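Local coordinates for flagellar motor switch protein FliG (Thermotoga maritima, PDB 3AJC) that probably forms part of the flagellar switch complex that interacts with chemotaxis proteins and with the motor components setting the direction of rotation, at residues Gln15-Leu20 with Ala41-Ala46; Arg58-Glu63 with Gly90-Ala95; Arg126-Val131 with Ile207-Glu212; Leu138-Ile143 with Lys167-Lys172. One frame throughout, in Å; residues are numbered along the deposited sequence.

The chain covers the middle and C-terminal domains of FliG, from a clockwise-biased mutant. It is built of helices and loops, with no strand. Contacts 1, 2 and 3 follow in order; contact 4 falls between the segments of contact 3. Contact 1 pairs helices 14-21 and 37-46 of the middle domain. Contact 2 joins helix 49-60 to helix 92-100, the two centres about 18 Å apart. Contact 3 sets helix 119-128 against helix 194-213, its centre about 17 Å from that of contact 2. Contacts 3 and 4 share the C-terminal domain and touch through Phe130 and Leu138. An Asp93-Arg128 salt bridge links contacts 2 and 3, so the placement of the two parts probably depends on them.

Contact 1: Gln15-Leu20 with Ala41-Ala46; sequences QLVNFL and AQILGA
Ile43 meets Leu16 and Leu20 with two different branches. Its CD1 reaches Leu16 CD2 at 3.7 Å and also lies near CG of the same leucine. Its CG2 meets Leu20 CD1 at 3.6 Å. Both leucines cross the isoleucine at about a right angle, and the closest contacts are methyl to methyl. The first torsion of Ile43 sends its branches apart. CG1 stands anti to the carbonyl carbon (chi1 -65°), while CG2 stands anti to the backbone N. The second torsion (chi2 172°) then extends CD1 beyond CG1. Leu16 and Leu20 are one helical turn apart and therefore face the same partner.

The contact joins helices 14-21 and 37-46 of the FliG middle domain, a small all-helical bundle. The two short segments approach to 10.0 Å between axes and run at 61° to each other. Val17 and Ile43 have the closest CA atoms, 6.4 Å apart, and mark the crossing.

Val17 works on the Ala46 side of Ile43. Its two methyls have separate tasks. CG2 packs on Ala46 CB at 3.8 Å and sits more loosely by CG2 of Ile43. CG1 lies 3.5 Å from the carbonyl O of Ala46, and this is van der Waals contact with a polar atom. Val17 also touches Leu47, just past Ala46. Ile43 is buried and has further apolar neighbours in Leu32 of helix 25-33 and in Leu35. On another face of its helix, Leu44 packs against Val55 and Leu56 of helix 49-60.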
# COMPACT_ATOMS: atom_id res chain seq x y z
N GLN A 15 21.20 1.61 17.37
CA GLN A 15 21.02 0.70 18.50
C GLN A 15 19.71 -0.03 18.18
O GLN A 15 19.55 -1.21 18.51
CB GLN A 15 20.97 1.47 19.83
CG GLN A 15 21.03 3.01 19.77
CD GLN A 15 22.37 3.61 19.29
OE1 GLN A 15 23.43 3.01 19.46
NE2 GLN A 15 22.31 4.81 18.72
N LEU A 16 18.80 0.64 17.48
CA LEU A 16 17.55 -0.02 17.10
C LEU A 16 17.80 -1.25 16.22
O LEU A 16 17.34 -2.35 16.52
CB LEU A 16 16.60 0.96 16.39
CG LEU A 16 15.18 0.43 16.08
CD1 LEU A 16 14.67 -0.41 17.25
CD2 LEU A 16 14.23 1.59 15.81
N VAL A 17 18.52 -1.07 15.11
CA VAL A 17 18.84 -2.17 14.21
C VAL A 17 19.73 -3.17 14.93
O VAL A 17 19.68 -4.37 14.68
CB VAL A 17 19.57 -1.66 12.95
CG1 VAL A 17 20.10 -2.82 12.15
CG2 VAL A 17 18.62 -0.83 12.11
N ASN A 18 20.55 -2.66 15.85
CA ASN A 18 21.47 -3.49 16.62
C ASN A 18 20.76 -4.63 17.36
O ASN A 18 21.20 -5.78 17.32
CB ASN A 18 22.23 -2.62 17.63
CG ASN A 18 23.23 -3.42 18.45
OD1 ASN A 18 23.71 -2.95 19.49
ND2 ASN A 18 23.56 -4.62 17.98
N PHE A 19 19.68 -4.30 18.05
CA PHE A 19 18.94 -5.30 18.82
C PHE A 19 18.10 -6.23 17.95
O PHE A 19 18.08 -7.44 18.17
CB PHE A 19 18.02 -4.61 19.83
CG PHE A 19 18.74 -3.66 20.75
CD1 PHE A 19 18.58 -2.28 20.62
CD2 PHE A 19 19.59 -4.14 21.74
CE1 PHE A 19 19.25 -1.39 21.46
CE2 PHE A 19 20.26 -3.26 22.59
CZ PHE A 19 20.09 -1.88 22.44
N LEU A 20 17.40 -5.66 16.96
CA LEU A 20 16.55 -6.46 16.08
C LEU A 20 17.34 -7.49 15.28
O LEU A 20 16.86 -8.60 15.05
CB LEU A 20 15.76 -5.55 15.13
CG LEU A 20 14.68 -4.64 15.75
CD1 LEU A 20 14.05 -3.79 14.66
CD2 LEU A 20 13.62 -5.48 16.43
N ALA A 41 10.28 0.52 6.84
CA ALA A 41 11.09 0.34 5.64
C ALA A 41 12.54 0.74 5.93
O ALA A 41 13.47 0.06 5.51
CB ALA A 41 10.52 1.17 4.47
N GLN A 42 12.71 1.83 6.68
CA GLN A 42 14.04 2.31 7.04
C GLN A 42 14.81 1.25 7.84
O GLN A 42 15.99 0.99 7.58
CB GLN A 42 13.92 3.62 7.83
CG GLN A 42 15.23 4.25 8.29
CD GLN A 42 15.02 5.56 9.03
OE1 GLN A 42 14.20 5.66 9.94
NE2 GLN A 42 15.78 6.58 8.65
N ILE A 43 14.14 0.64 8.82
CA ILE A 43 14.77 -0.41 9.63
C ILE A 43 15.05 -1.65 8.79
O ILE A 43 16.15 -2.21 8.84
CB ILE A 43 13.88 -0.83 10.80
CG1 ILE A 43 13.70 0.33 11.78
CG2 ILE A 43 14.47 -2.04 11.49
CD1 ILE A 43 12.68 0.06 12.87
N LEU A 44 14.05 -2.08 8.03
CA LEU A 44 14.18 -3.26 7.19
C LEU A 44 15.37 -3.16 6.26
O LEU A 44 16.16 -4.09 6.14
CB LEU A 44 12.90 -3.45 6.37
CG LEU A 44 12.87 -4.68 5.45
CD1 LEU A 44 13.20 -5.91 6.28
CD2 LEU A 44 11.49 -4.83 4.79
N GLY A 45 15.49 -2.02 5.58
CA GLY A 45 16.59 -1.85 4.65
C GLY A 45 17.95 -1.81 5.32
O GLY A 45 18.97 -1.99 4.66
N ALA A 46 17.97 -1.56 6.63
CA ALA A 46 19.22 -1.49 7.36
C ALA A 46 19.56 -2.81 8.03
O ALA A 46 20.61 -2.95 8.64
CB ALA A 46 19.17 -0.38 8.41

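Contact 2: Arg58-Glu63 with Gly90-Ala95; sequences RIALLE and GGIDTA
Ile59 and Gly91 are joined by a backbone hydrogen bond, from Gly91 N to Ile59 O, 2.9 Å long. The N-H...O angle is 147°. A CA-H...O contact lies beside it, Gly91 CA to Ala60 O at 3.6 Å. Within 90-95, Thr94 OG1 gives a weak bond back to Gly90 O.

The apolar contacts are small. Ala60 CB meets Ala95 CB at 3.9 Å. Ile92 CD1 lies 3.7 Å from Ala60 O and more loosely by Ala60 CB. Ile59 CG2 touches Thr94 CG2 at 3.9 Å, the two side chains crossing at about a right angle. Leu62 CD2 presses on Gly90 CA at 3.5 Å.

Gly91 is the N-cap of helix 92-100, and it bonds to the last turn of helix 49-60. Arg58, part of the EHPQR motif important for interaction with FliM, lies on that helix, and its NH1 hydrogen-bonds to Gln26 OE1 of the same motif.

At the backbone angles of both glycines a CB would run into the preceding carbonyl O. At Gly90 it would also collide with Leu62 CD2. The lack of a side chain at Gly90 probably helps the two backbones come close here.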
# COMPACT_ATOMS: atom_id res chain seq x y z
N ARG A 58 7.25 -12.72 6.47
CA ARG A 58 6.56 -12.95 7.74
C ARG A 58 5.61 -11.81 8.07
O ARG A 58 4.59 -12.00 8.73
CB ARG A 58 7.58 -13.12 8.87
CG ARG A 58 8.22 -14.48 8.91
CD ARG A 58 9.36 -14.53 9.90
NE ARG A 58 10.01 -15.84 9.92
CZ ARG A 58 9.46 -16.93 10.44
NH1 ARG A 58 8.27 -16.87 11.01
NH2 ARG A 58 10.11 -18.09 10.39
N ILE A 59 5.95 -10.60 7.61
CA ILE A 59 5.09 -9.46 7.86
C ILE A 59 3.85 -9.63 6.99
O ILE A 59 2.72 -9.34 7.42
CB ILE A 59 5.80 -8.13 7.49
CG1 ILE A 59 6.92 -7.84 8.50
CG2 ILE A 59 4.78 -6.98 7.47
CD1 ILE A 59 7.73 -6.59 8.20
N ALA A 60 4.07 -10.11 5.77
CA ALA A 60 2.99 -10.33 4.82
C ALA A 60 2.05 -11.43 5.29
O ALA A 60 0.84 -11.34 5.08
CB ALA A 60 3.58 -10.68 3.46
N LEU A 61 2.60 -12.46 5.93
CA LEU A 61 1.81 -13.59 6.41
C LEU A 61 1.76 -13.65 7.93
O LEU A 61 1.64 -14.72 8.51
CB LEU A 61 2.41 -14.89 5.87
CG LEU A 61 2.62 -15.00 4.35
CD1 LEU A 61 3.54 -16.17 4.09
CD2 LEU A 61 1.29 -15.18 3.63
N LEU A 62 1.83 -12.48 8.55
CA LEU A 62 1.86 -12.38 10.01
C LEU A 62 1.00 -13.33 10.84
O LEU A 62 1.50 -13.99 11.74
CB LEU A 62 1.59 -10.94 10.45
CG LEU A 62 2.01 -10.69 11.89
CD1 LEU A 62 3.52 -10.82 12.01
CD2 LEU A 62 1.57 -9.31 12.33
N GLU A 63 -0.31 -13.37 10.60
CA GLU A 63 -1.15 -14.25 11.41
C GLU A 63 -1.85 -15.26 10.52
O GLU A 63 -2.86 -15.86 10.91
CB GLU A 63 -2.16 -13.42 12.20
CG GLU A 63 -1.51 -12.64 13.34
CD GLU A 63 -2.23 -11.34 13.64
OE1 GLU A 63 -1.81 -10.65 14.59
OE2 GLU A 63 -3.20 -11.01 12.93
N GLY A 90 -0.25 -6.28 10.68
CA GLY A 90 0.49 -7.13 9.76
C GLY A 90 -0.33 -7.27 8.49
O GLY A 90 -1.26 -6.50 8.27
N GLY A 91 0.01 -8.24 7.64
CA GLY A 91 -0.76 -8.43 6.42
C GLY A 91 -0.13 -7.92 5.13
O GLY A 91 0.96 -7.34 5.13
N ILE A 92 -0.85 -8.12 4.04
CA ILE A 92 -0.41 -7.71 2.71
C ILE A 92 -0.27 -6.20 2.54
O ILE A 92 0.68 -5.73 1.93
CB ILE A 92 -1.37 -8.24 1.61
CG1 ILE A 92 -1.50 -9.76 1.72
CG2 ILE A 92 -0.86 -7.85 0.23
CD1 ILE A 92 -0.18 -10.50 1.64
N ASP A 93 -1.21 -5.44 3.08
CA ASP A 93 -1.16 -3.98 2.98
C ASP A 93 0.08 -3.40 3.68
O ASP A 93 0.77 -2.54 3.14
CB ASP A 93 -2.43 -3.37 3.55
CG ASP A 93 -3.45 -3.03 2.47
OD1 ASP A 93 -3.24 -2.02 1.76
OD2 ASP A 93 -4.44 -3.78 2.32
N THR A 94 0.35 -3.88 4.88
CA THR A 94 1.51 -3.43 5.63
C THR A 94 2.77 -3.68 4.80
O THR A 94 3.57 -2.77 4.57
CB THR A 94 1.62 -4.20 6.96
OG1 THR A 94 0.41 -4.02 7.69
CG2 THR A 94 2.80 -3.69 7.79
N ALA A 95 2.93 -4.93 4.35
CA ALA A 95 4.08 -5.32 3.55
C ALA A 95 4.26 -4.44 2.31
O ALA A 95 5.36 -3.95 2.05
CB ALA A 95 3.94 -6.78 3.13

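Contact 3: Arg126-Val131 with Ile207-Glu212; sequences RRRMFV and IIRRLE
Arg128 and Arg209 are brought together by bends in their chains. Arg128 turns at chi2 (-60°), and Arg209 turns at chi3 (69°), which sets its NE. In the helical C-terminal domain of FliG, the contact ties helix 119-128, which packs on helices 92-100 and 104-117, to the long helix 194-213. Arg128 NE lies over one face of the Arg209 guanidinium, offset toward its rim and 3.3 Å from Arg209 NE. The two guanidinium planes are 61° apart. Both NE atoms are donors, so the pair is not a hydrogen bond, and two like charges lie close. The salt bridge from Arg128 NH1 to Asp93 OD2 probably offsets this in part.

An alanine in place of Arg209 would probably leave CD and NE of Arg128 without the group they pack on, opening a gap beside them.

Arg127 lays CG and CD against Glu212 OE1, with CD at 3.4 Å. Its charged end turns to Asp123 and Glu213 instead, while NE stays 4.8 Å from Glu212 OE1.

Phe130 supplies the apolar part. Ile208 CG2 sits over one ring face, 4.2 Å from the centroid, a CH-pi contact. Ile208 CD1 comes nearer to the ring atom Phe130 CE2, at 3.5 Å.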
# COMPACT_ATOMS: atom_id res chain seq x y z
N ARG A 126 2.61 -7.04 -4.87
CA ARG A 126 2.82 -6.13 -5.97
C ARG A 126 1.53 -5.36 -6.27
O ARG A 126 1.54 -4.12 -6.32
CB ARG A 126 3.26 -6.91 -7.20
CG ARG A 126 3.77 -6.05 -8.33
CD ARG A 126 4.07 -6.88 -9.56
NE ARG A 126 3.38 -8.17 -9.54
CZ ARG A 126 3.87 -9.26 -8.96
NH1 ARG A 126 5.05 -9.23 -8.35
NH2 ARG A 126 3.18 -10.40 -8.99
N ARG A 127 0.43 -6.08 -6.46
CA ARG A 127 -0.84 -5.42 -6.75
C ARG A 127 -1.28 -4.51 -5.61
O ARG A 127 -1.95 -3.51 -5.84
CB ARG A 127 -1.93 -6.46 -7.07
CG ARG A 127 -1.77 -7.07 -8.47
CD ARG A 127 -2.91 -8.00 -8.88
NE ARG A 127 -2.96 -9.22 -8.06
CZ ARG A 127 -3.68 -9.35 -6.95
NH1 ARG A 127 -4.42 -8.35 -6.50
NH2 ARG A 127 -3.64 -10.49 -6.27
N ARG A 128 -0.91 -4.83 -4.38
CA ARG A 128 -1.27 -3.99 -3.25
C ARG A 128 -0.37 -2.76 -3.14
O ARG A 128 -0.65 -1.85 -2.36
CB ARG A 128 -1.21 -4.78 -1.94
CG ARG A 128 -2.43 -5.61 -1.67
CD ARG A 128 -3.66 -4.73 -1.58
NE ARG A 128 -4.83 -5.46 -1.13
CZ ARG A 128 -4.94 -6.05 0.06
NH1 ARG A 128 -3.94 -5.98 0.93
NH2 ARG A 128 -6.05 -6.69 0.39
N MET A 129 0.71 -2.74 -3.92
CA MET A 129 1.67 -1.63 -3.91
C MET A 129 1.24 -0.43 -4.76
O MET A 129 1.86 0.64 -4.70
CB MET A 129 3.04 -2.12 -4.39
CG MET A 129 3.85 -2.86 -3.34
SD MET A 129 5.36 -3.57 -4.02
CE MET A 129 6.39 -2.06 -4.23
N PHE A 130 0.19 -0.61 -5.54
CA PHE A 130 -0.33 0.43 -6.42
C PHE A 130 -0.67 1.71 -5.65
O PHE A 130 -1.42 1.67 -4.68
CB PHE A 130 -1.60 -0.09 -7.12
CG PHE A 130 -1.99 0.71 -8.34
CD1 PHE A 130 -1.48 0.39 -9.59
CD2 PHE A 130 -2.85 1.80 -8.22
CE1 PHE A 130 -1.80 1.14 -10.71
CE2 PHE A 130 -3.18 2.57 -9.35
CZ PHE A 130 -2.66 2.24 -10.59
N VAL A 131 -0.08 2.83 -6.05
CA VAL A 131 -0.39 4.11 -5.40
C VAL A 131 -1.12 4.97 -6.42
O VAL A 131 -1.14 4.66 -7.61
CB VAL A 131 0.88 4.87 -4.91
CG1 VAL A 131 1.55 4.08 -3.79
CG2 VAL A 131 1.83 5.14 -6.07
N ILE A 207 -10.95 0.49 -6.58
CA ILE A 207 -11.66 0.25 -7.83
C ILE A 207 -10.70 -0.41 -8.83
O ILE A 207 -11.04 -1.37 -9.51
CB ILE A 207 -12.21 1.57 -8.45
CG1 ILE A 207 -13.36 2.10 -7.60
CG2 ILE A 207 -12.65 1.34 -9.89
CD1 ILE A 207 -13.92 3.41 -8.11
N ILE A 208 -9.48 0.13 -8.90
CA ILE A 208 -8.46 -0.39 -9.80
C ILE A 208 -8.06 -1.82 -9.41
O ILE A 208 -7.96 -2.71 -10.27
CB ILE A 208 -7.22 0.54 -9.78
CG1 ILE A 208 -7.59 1.87 -10.45
CG2 ILE A 208 -6.03 -0.13 -10.48
CD1 ILE A 208 -6.57 2.99 -10.25
N ARG A 209 -7.84 -2.04 -8.12
CA ARG A 209 -7.46 -3.37 -7.65
C ARG A 209 -8.53 -4.40 -8.00
O ARG A 209 -8.22 -5.55 -8.33
CB ARG A 209 -7.22 -3.33 -6.14
CG ARG A 209 -6.35 -4.47 -5.63
CD ARG A 209 -5.89 -4.19 -4.22
NE ARG A 209 -6.99 -4.25 -3.26
CZ ARG A 209 -7.15 -3.38 -2.25
NH1 ARG A 209 -6.29 -2.39 -2.09
NH2 ARG A 209 -8.17 -3.53 -1.42
N ARG A 210 -9.80 -3.99 -7.95
CA ARG A 210 -10.91 -4.88 -8.27
C ARG A 210 -11.06 -5.11 -9.77
O ARG A 210 -11.40 -6.21 -10.21
CB ARG A 210 -12.22 -4.32 -7.72
CG ARG A 210 -13.45 -5.09 -8.17
CD ARG A 210 -14.72 -4.56 -7.51
NE ARG A 210 -14.96 -3.15 -7.82
CZ ARG A 210 -15.29 -2.70 -9.02
NH1 ARG A 210 -15.43 -3.53 -10.05
NH2 ARG A 210 -15.49 -1.40 -9.20
N LEU A 211 -10.82 -4.07 -10.56
CA LEU A 211 -10.93 -4.19 -12.01
C LEU A 211 -9.80 -5.00 -12.63
O LEU A 211 -9.89 -5.41 -13.78
CB LEU A 211 -10.99 -2.81 -12.67
CG LEU A 211 -12.34 -2.10 -12.60
CD1 LEU A 211 -12.26 -0.78 -13.33
CD2 LEU A 211 -13.42 -2.99 -13.22
N GLU A 212 -8.74 -5.24 -11.86
CA GLU A 212 -7.64 -6.03 -12.38
C GLU A 212 -7.80 -7.48 -11.92
O GLU A 212 -7.31 -8.40 -12.56
CB GLU A 212 -6.30 -5.46 -11.93
CG GLU A 212 -6.07 -5.44 -10.45
CD GLU A 212 -4.73 -4.84 -10.10
OE1 GLU A 212 -3.73 -5.29 -10.69
OE2 GLU A 212 -4.67 -3.92 -9.26

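Contact 4: Leu138-Ile143 with Lys167-Lys172; sequences LDDRSI and KEKIFK
Lys169 NZ donates to the backbone O of Leu138 at 2.6 Å. The donor lies almost straight out from the carbonyl, with a C=O...donor angle of 168°. The fold here is the all-helical C-terminal domain of FliG. Lys169, on helix 164-171, thus bonds to the loop that leads into helix 140-147. The same NZ gives a weaker bond to Leu136 O, so two backbone carbonyls of that loop share one ammonium group.

Asp140 forms the salt bridge of the contact, OD2 to Lys172 NZ at 3.2 Å, a weak hydrogen bond. The two side chains cross at about a right angle. Asp140 OD1 lies 3.2 Å from Lys169 CE. It is 4.1 Å from Lys169 NZ, beyond a salt bridge, but the carboxylate would probably still help to stabilise the charge of Lys169. Asp139 is the N-cap of helix 140-147. Its OD2 accepts from Arg141 N, while Asp139 OD1 takes the hydroxyl of Ser142, OG, at 2.8 Å.

The packing rests on the long aliphatic chain of Lys169. CG stands anti to the backbone N (chi1 -168°), and the chain beyond it is extended, crossing Ile143 at about a right angle. An alanine in place of Lys169 would probably leave Leu138 O without this donor and Ile143 CD1 without the chain it packs on. Ile143 CD1 rests on CG, CD and CE of the lysine, coming within 3.5 Å of Lys169 CE.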
# COMPACT_ATOMS: atom_id res chain seq x y z
N LEU A 138 -1.04 3.36 -16.34
CA LEU A 138 -2.14 2.75 -17.09
C LEU A 138 -2.37 3.36 -18.47
O LEU A 138 -2.11 4.54 -18.68
CB LEU A 138 -3.44 2.84 -16.28
CG LEU A 138 -3.34 2.40 -14.82
CD1 LEU A 138 -4.74 2.37 -14.19
CD2 LEU A 138 -2.69 1.02 -14.74
N ASP A 139 -2.85 2.54 -19.40
CA ASP A 139 -3.14 3.04 -20.74
C ASP A 139 -4.50 3.72 -20.71
O ASP A 139 -5.33 3.42 -19.86
CB ASP A 139 -3.15 1.91 -21.77
CG ASP A 139 -4.43 1.12 -21.77
OD1 ASP A 139 -4.65 0.34 -20.82
OD2 ASP A 139 -5.23 1.30 -22.72
N ASP A 140 -4.70 4.66 -21.63
CA ASP A 140 -5.93 5.44 -21.72
C ASP A 140 -7.25 4.66 -21.64
O ASP A 140 -8.18 5.12 -20.99
CB ASP A 140 -5.90 6.30 -22.99
CG ASP A 140 -5.02 7.54 -22.83
OD1 ASP A 140 -4.00 7.46 -22.12
OD2 ASP A 140 -5.36 8.59 -23.41
N ARG A 141 -7.33 3.50 -22.28
CA ARG A 141 -8.56 2.72 -22.23
C ARG A 141 -8.84 2.28 -20.79
O ARG A 141 -9.96 2.42 -20.30
CB ARG A 141 -8.47 1.50 -23.14
CG ARG A 141 -8.09 1.82 -24.58
CD ARG A 141 -9.18 1.41 -25.56
NE ARG A 141 -10.33 2.31 -25.52
CZ ARG A 141 -11.49 2.07 -26.13
NH1 ARG A 141 -11.66 0.95 -26.82
NH2 ARG A 141 -12.48 2.95 -26.05
N SER A 142 -7.82 1.74 -20.13
CA SER A 142 -7.95 1.29 -18.75
C SER A 142 -8.43 2.43 -17.85
O SER A 142 -9.29 2.24 -16.99
CB SER A 142 -6.61 0.76 -18.23
OG SER A 142 -6.31 -0.50 -18.79
N ILE A 143 -7.84 3.60 -18.04
CA ILE A 143 -8.20 4.78 -17.26
C ILE A 143 -9.70 5.12 -17.44
O ILE A 143 -10.38 5.43 -16.46
CB ILE A 143 -7.31 5.98 -17.67
CG1 ILE A 143 -5.87 5.69 -17.25
CG2 ILE A 143 -7.83 7.27 -17.07
CD1 ILE A 143 -4.88 6.80 -17.55
N LYS A 167 -3.29 14.85 -13.32
CA LYS A 167 -4.54 15.59 -13.47
C LYS A 167 -4.92 15.56 -14.95
O LYS A 167 -6.03 15.19 -15.31
CB LYS A 167 -4.38 17.05 -13.04
CG LYS A 167 -4.11 17.30 -11.56
CD LYS A 167 -4.33 18.78 -11.23
CE LYS A 167 -4.08 19.11 -9.77
NZ LYS A 167 -2.64 18.92 -9.43
N GLU A 168 -3.97 15.95 -15.79
CA GLU A 168 -4.17 15.98 -17.23
C GLU A 168 -4.56 14.64 -17.84
O GLU A 168 -5.56 14.54 -18.54
CB GLU A 168 -2.92 16.53 -17.93
CG GLU A 168 -2.97 18.03 -18.15
CD GLU A 168 -4.05 18.43 -19.17
OE1 GLU A 168 -3.69 18.82 -20.30
OE2 GLU A 168 -5.25 18.35 -18.83
N LYS A 169 -3.78 13.60 -17.57
CA LYS A 169 -4.11 12.30 -18.15
C LYS A 169 -5.51 11.83 -17.77
O LYS A 169 -6.18 11.14 -18.55
CB LYS A 169 -3.07 11.25 -17.78
CG LYS A 169 -3.22 9.98 -18.61
CD LYS A 169 -2.03 9.04 -18.49
CE LYS A 169 -2.15 7.89 -19.50
NZ LYS A 169 -1.07 6.87 -19.36
N ILE A 170 -5.97 12.19 -16.57
CA ILE A 170 -7.30 11.79 -16.14
C ILE A 170 -8.35 12.61 -16.91
O ILE A 170 -9.31 12.05 -17.45
CB ILE A 170 -7.51 12.01 -14.63
CG1 ILE A 170 -6.78 10.93 -13.84
CG2 ILE A 170 -9.01 11.99 -14.30
CD1 ILE A 170 -6.81 11.12 -12.35
N PHE A 171 -8.14 13.92 -16.94
CA PHE A 171 -9.06 14.81 -17.63
C PHE A 171 -9.25 14.47 -19.10
O PHE A 171 -10.38 14.31 -19.55
CB PHE A 171 -8.59 16.26 -17.51
CG PHE A 171 -9.71 17.22 -17.27
CD1 PHE A 171 -10.30 17.31 -16.01
CD2 PHE A 171 -10.22 18.00 -18.31
CE1 PHE A 171 -11.39 18.13 -15.79
CE2 PHE A 171 -11.32 18.83 -18.10
CZ PHE A 171 -11.91 18.89 -16.83
N LYS A 172 -8.17 14.34 -19.86
CA LYS A 172 -8.33 14.03 -21.27
C LYS A 172 -9.01 12.68 -21.52
O LYS A 172 -9.30 12.33 -22.66
CB LYS A 172 -6.99 14.11 -22.01
CG LYS A 172 -5.93 13.08 -21.67
CD LYS A 172 -4.66 13.43 -22.46
CE LYS A 172 -3.46 12.53 -22.15
NZ LYS A 172 -3.53 11.16 -22.72